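Local coordinates for protein glucose-6-phosphate isomerase (Thermus thermophilus, PDB 1ZZG) that probably catalyses the reversible isomerisation of glucose 6-phosphate to fructose 6-phosphate, a step shared by glycolysis and gluconeogenesis, at residues H245-Y250 against A309-E314. Residues are numbered along the deposited sequence; the frame is centred on the assembly and turned at random.
Sequences HVFMVY and ALVIPE
Four nearly straight backbone hydrogen bonds join H245-Y250 to A309-E314; the strand segments 245-249 and 309-313 run parallel, 14° apart. In the staggered ladder of a parallel pair, A309 N gives its hydrogen to V246 O and A309 O accepts from M248 N; V311 then repeats the pattern, N to M248 O at 2.8 Å and O to Y250 N at 3.0 Å. M248 O also meets L310 CA in a C-H...O contact of 3.3 Å. On one face of the pair, V311 reaches back with CG2, anti to its carbonyl carbon, to the far end of the F247 ring, 3.8 Å from F247 CZ and about as near CE1, the two side chains crossing obliquely. V249 lies alongside V311, CG2 against CB, and CE1 of H245 approaches CB of A309. Across the sheet, the fully extended M248 runs side by side with L310, whose CD1 sits 4.0 Å from M248 CB; the other branch, CD2, meets CE1 of Y250. Past the last bond Y250 has left its strand, and P313 CD comes 3.2 Å from Y250 O, a buried carbonyl without a hydrogen-bond partner. Further out, L307 O accepts a hydrogen bond from H245 ND1, Q292 and T350 hydrogen-bond to Y250 OH, and the F261 ring stacks on F247. The pair lies at the centre of the mixed sheet of this SIS-type phosphoglucose isomerase fold, strand 244-249 hydrogen-bonded on its far side to 278-287 and strand 306-313 flanked by 360-366, while helix 339-356 packs against L310 and Y250.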
loop_
_atom_site.group_PDB
_atom_site.type_symbol
_atom_site.label_atom_id
_atom_site.label_comp_id
_atom_site.label_asym_id
_atom_site.label_seq_id
_atom_site.Cartn_x
_atom_site.Cartn_y
_atom_site.Cartn_z
ATOM N N HIS A 245 0.837 -2.427 -15.504
ATOM C CA HIS A 245 -0.339 -3.260 -15.346
ATOM C C HIS A 245 -0.919 -2.898 -13.985
ATOM O O HIS A 245 -0.322 -3.193 -12.947
ATOM C CB HIS A 245 0.024 -4.746 -15.390
ATOM C CG HIS A 245 -1.121 -5.648 -15.046
ATOM N ND1 HIS A 245 -2.390 -5.463 -15.547
ATOM C CD2 HIS A 245 -1.189 -6.738 -14.245
ATOM C CE1 HIS A 245 -3.191 -6.398 -15.071
ATOM N NE2 HIS A 245 -2.486 -7.185 -14.278
ATOM N N VAL A 246 -2.070 -2.236 -13.991
ATOM C CA VAL A 246 -2.710 -1.831 -12.745
ATOM C C VAL A 246 -3.661 -2.908 -12.233
ATOM O O VAL A 246 -4.442 -3.474 -12.995
ATOM C CB VAL A 246 -3.508 -0.513 -12.924
ATOM C CG1 VAL A 246 -4.119 -0.090 -11.589
ATOM C CG2 VAL A 246 -2.594 0.577 -13.462
ATOM N N PHE A 247 -3.570 -3.195 -10.937
ATOM C CA PHE A 247 -4.425 -4.190 -10.295
ATOM C C PHE A 247 -5.187 -3.395 -9.231
ATOM O O PHE A 247 -4.638 -3.066 -8.177
ATOM C CB PHE A 247 -3.566 -5.294 -9.651
ATOM C CG PHE A 247 -4.366 -6.422 -9.051
ATOM C CD1 PHE A 247 -4.976 -7.375 -9.862
ATOM C CD2 PHE A 247 -4.518 -6.524 -7.670
ATOM C CE1 PHE A 247 -5.725 -8.410 -9.308
ATOM C CE2 PHE A 247 -5.261 -7.549 -7.108
ATOM C CZ PHE A 247 -5.868 -8.497 -7.928
ATOM N N MET A 248 -6.448 -3.088 -9.522
ATOM C CA MET A 248 -7.287 -2.285 -8.637
ATOM C C MET A 248 -8.453 -3.053 -8.017
ATOM O O MET A 248 -9.319 -3.563 -8.723
ATOM C CB MET A 248 -7.806 -1.082 -9.429
ATOM C CG MET A 248 -8.581 -0.047 -8.639
ATOM S SD MET A 248 -8.931 1.378 -9.720
ATOM C CE MET A 248 -9.793 2.463 -8.598
ATOM N N VAL A 249 -8.483 -3.107 -6.687
ATOM C CA VAL A 249 -9.531 -3.835 -5.980
ATOM C C VAL A 249 -10.528 -2.930 -5.262
ATOM O O VAL A 249 -10.141 -2.099 -4.442
ATOM C CB VAL A 249 -8.916 -4.798 -4.941
ATOM C CG1 VAL A 249 -10.011 -5.605 -4.260
ATOM C CG2 VAL A 249 -7.920 -5.718 -5.619
ATOM N N TYR A 250 -11.810 -3.100 -5.576
ATOM C CA TYR A 250 -12.864 -2.312 -4.952
ATOM C C TYR A 250 -13.377 -2.950 -3.675
ATOM O O TYR A 250 -14.492 -3.470 -3.629
ATOM C CB TYR A 250 -14.030 -2.098 -5.923
ATOM C CG TYR A 250 -13.857 -0.844 -6.733
ATOM C CD1 TYR A 250 -12.952 -0.793 -7.791
ATOM C CD2 TYR A 250 -14.533 0.327 -6.381
ATOM C CE1 TYR A 250 -12.716 0.395 -8.476
ATOM C CE2 TYR A 250 -14.302 1.522 -7.060
ATOM C CZ TYR A 250 -13.393 1.549 -8.100
ATOM O OH TYR A 250 -13.145 2.738 -8.749
ATOM N N ALA A 309 -6.796 -3.906 -14.570
ATOM C CA ALA A 309 -7.708 -4.948 -14.156
ATOM C C ALA A 309 -8.398 -4.461 -12.889
ATOM O O ALA A 309 -7.740 -4.055 -11.927
ATOM C CB ALA A 309 -6.946 -6.236 -13.877
ATOM N N LEU A 310 -9.725 -4.480 -12.906
ATOM C CA LEU A 310 -10.515 -4.060 -11.760
ATOM C C LEU A 310 -11.242 -5.253 -11.155
ATOM O O LEU A 310 -12.001 -5.946 -11.832
ATOM C CB LEU A 310 -11.538 -2.986 -12.163
ATOM C CG LEU A 310 -11.164 -1.510 -11.989
ATOM C CD1 LEU A 310 -9.954 -1.162 -12.836
ATOM C CD2 LEU A 310 -12.351 -0.643 -12.377
ATOM N N VAL A 311 -10.997 -5.492 -9.873
ATOM C CA VAL A 311 -11.631 -6.586 -9.155
ATOM C C VAL A 311 -12.820 -5.982 -8.427
ATOM O O VAL A 311 -12.647 -5.129 -7.551
ATOM C CB VAL A 311 -10.651 -7.202 -8.144
ATOM C CG1 VAL A 311 -11.329 -8.327 -7.364
ATOM C CG2 VAL A 311 -9.429 -7.710 -8.881
ATOM N N ILE A 312 -14.022 -6.426 -8.785
ATOM C CA ILE A 312 -15.245 -5.880 -8.202
ATOM C C ILE A 312 -16.195 -6.906 -7.587
ATOM O O ILE A 312 -16.598 -7.864 -8.247
ATOM C CB ILE A 312 -16.046 -5.115 -9.277
ATOM C CG1 ILE A 312 -15.145 -4.085 -9.960
ATOM C CG2 ILE A 312 -17.285 -4.488 -8.656
ATOM C CD1 ILE A 312 -15.753 -3.477 -11.208
ATOM N N PRO A 313 -16.571 -6.712 -6.311
ATOM C CA PRO A 313 -17.490 -7.640 -5.649
ATOM C C PRO A 313 -18.907 -7.342 -6.149
ATOM O O PRO A 313 -19.202 -6.212 -6.536
ATOM C CB PRO A 313 -17.308 -7.299 -4.175
ATOM C CG PRO A 313 -17.072 -5.823 -4.222
ATOM C CD PRO A 313 -16.088 -5.692 -5.364
ATOM N N GLU A 314 -19.782 -8.338 -6.150
ATOM C CA GLU A 314 -21.143 -8.107 -6.624
ATOM C C GLU A 314 -22.188 -8.080 -5.520
ATOM O O GLU A 314 -23.342 -7.730 -5.763
ATOM C CB GLU A 314 -21.523 -9.157 -7.666
ATOM C CG GLU A 314 -20.678 -9.074 -8.918
ATOM C CD GLU A 314 -21.209 -9.938 -10.039
ATOM O OE1 GLU A 314 -21.276 -11.172 -9.864
ATOM O OE2 GLU A 314 -21.559 -9.378 -11.097
#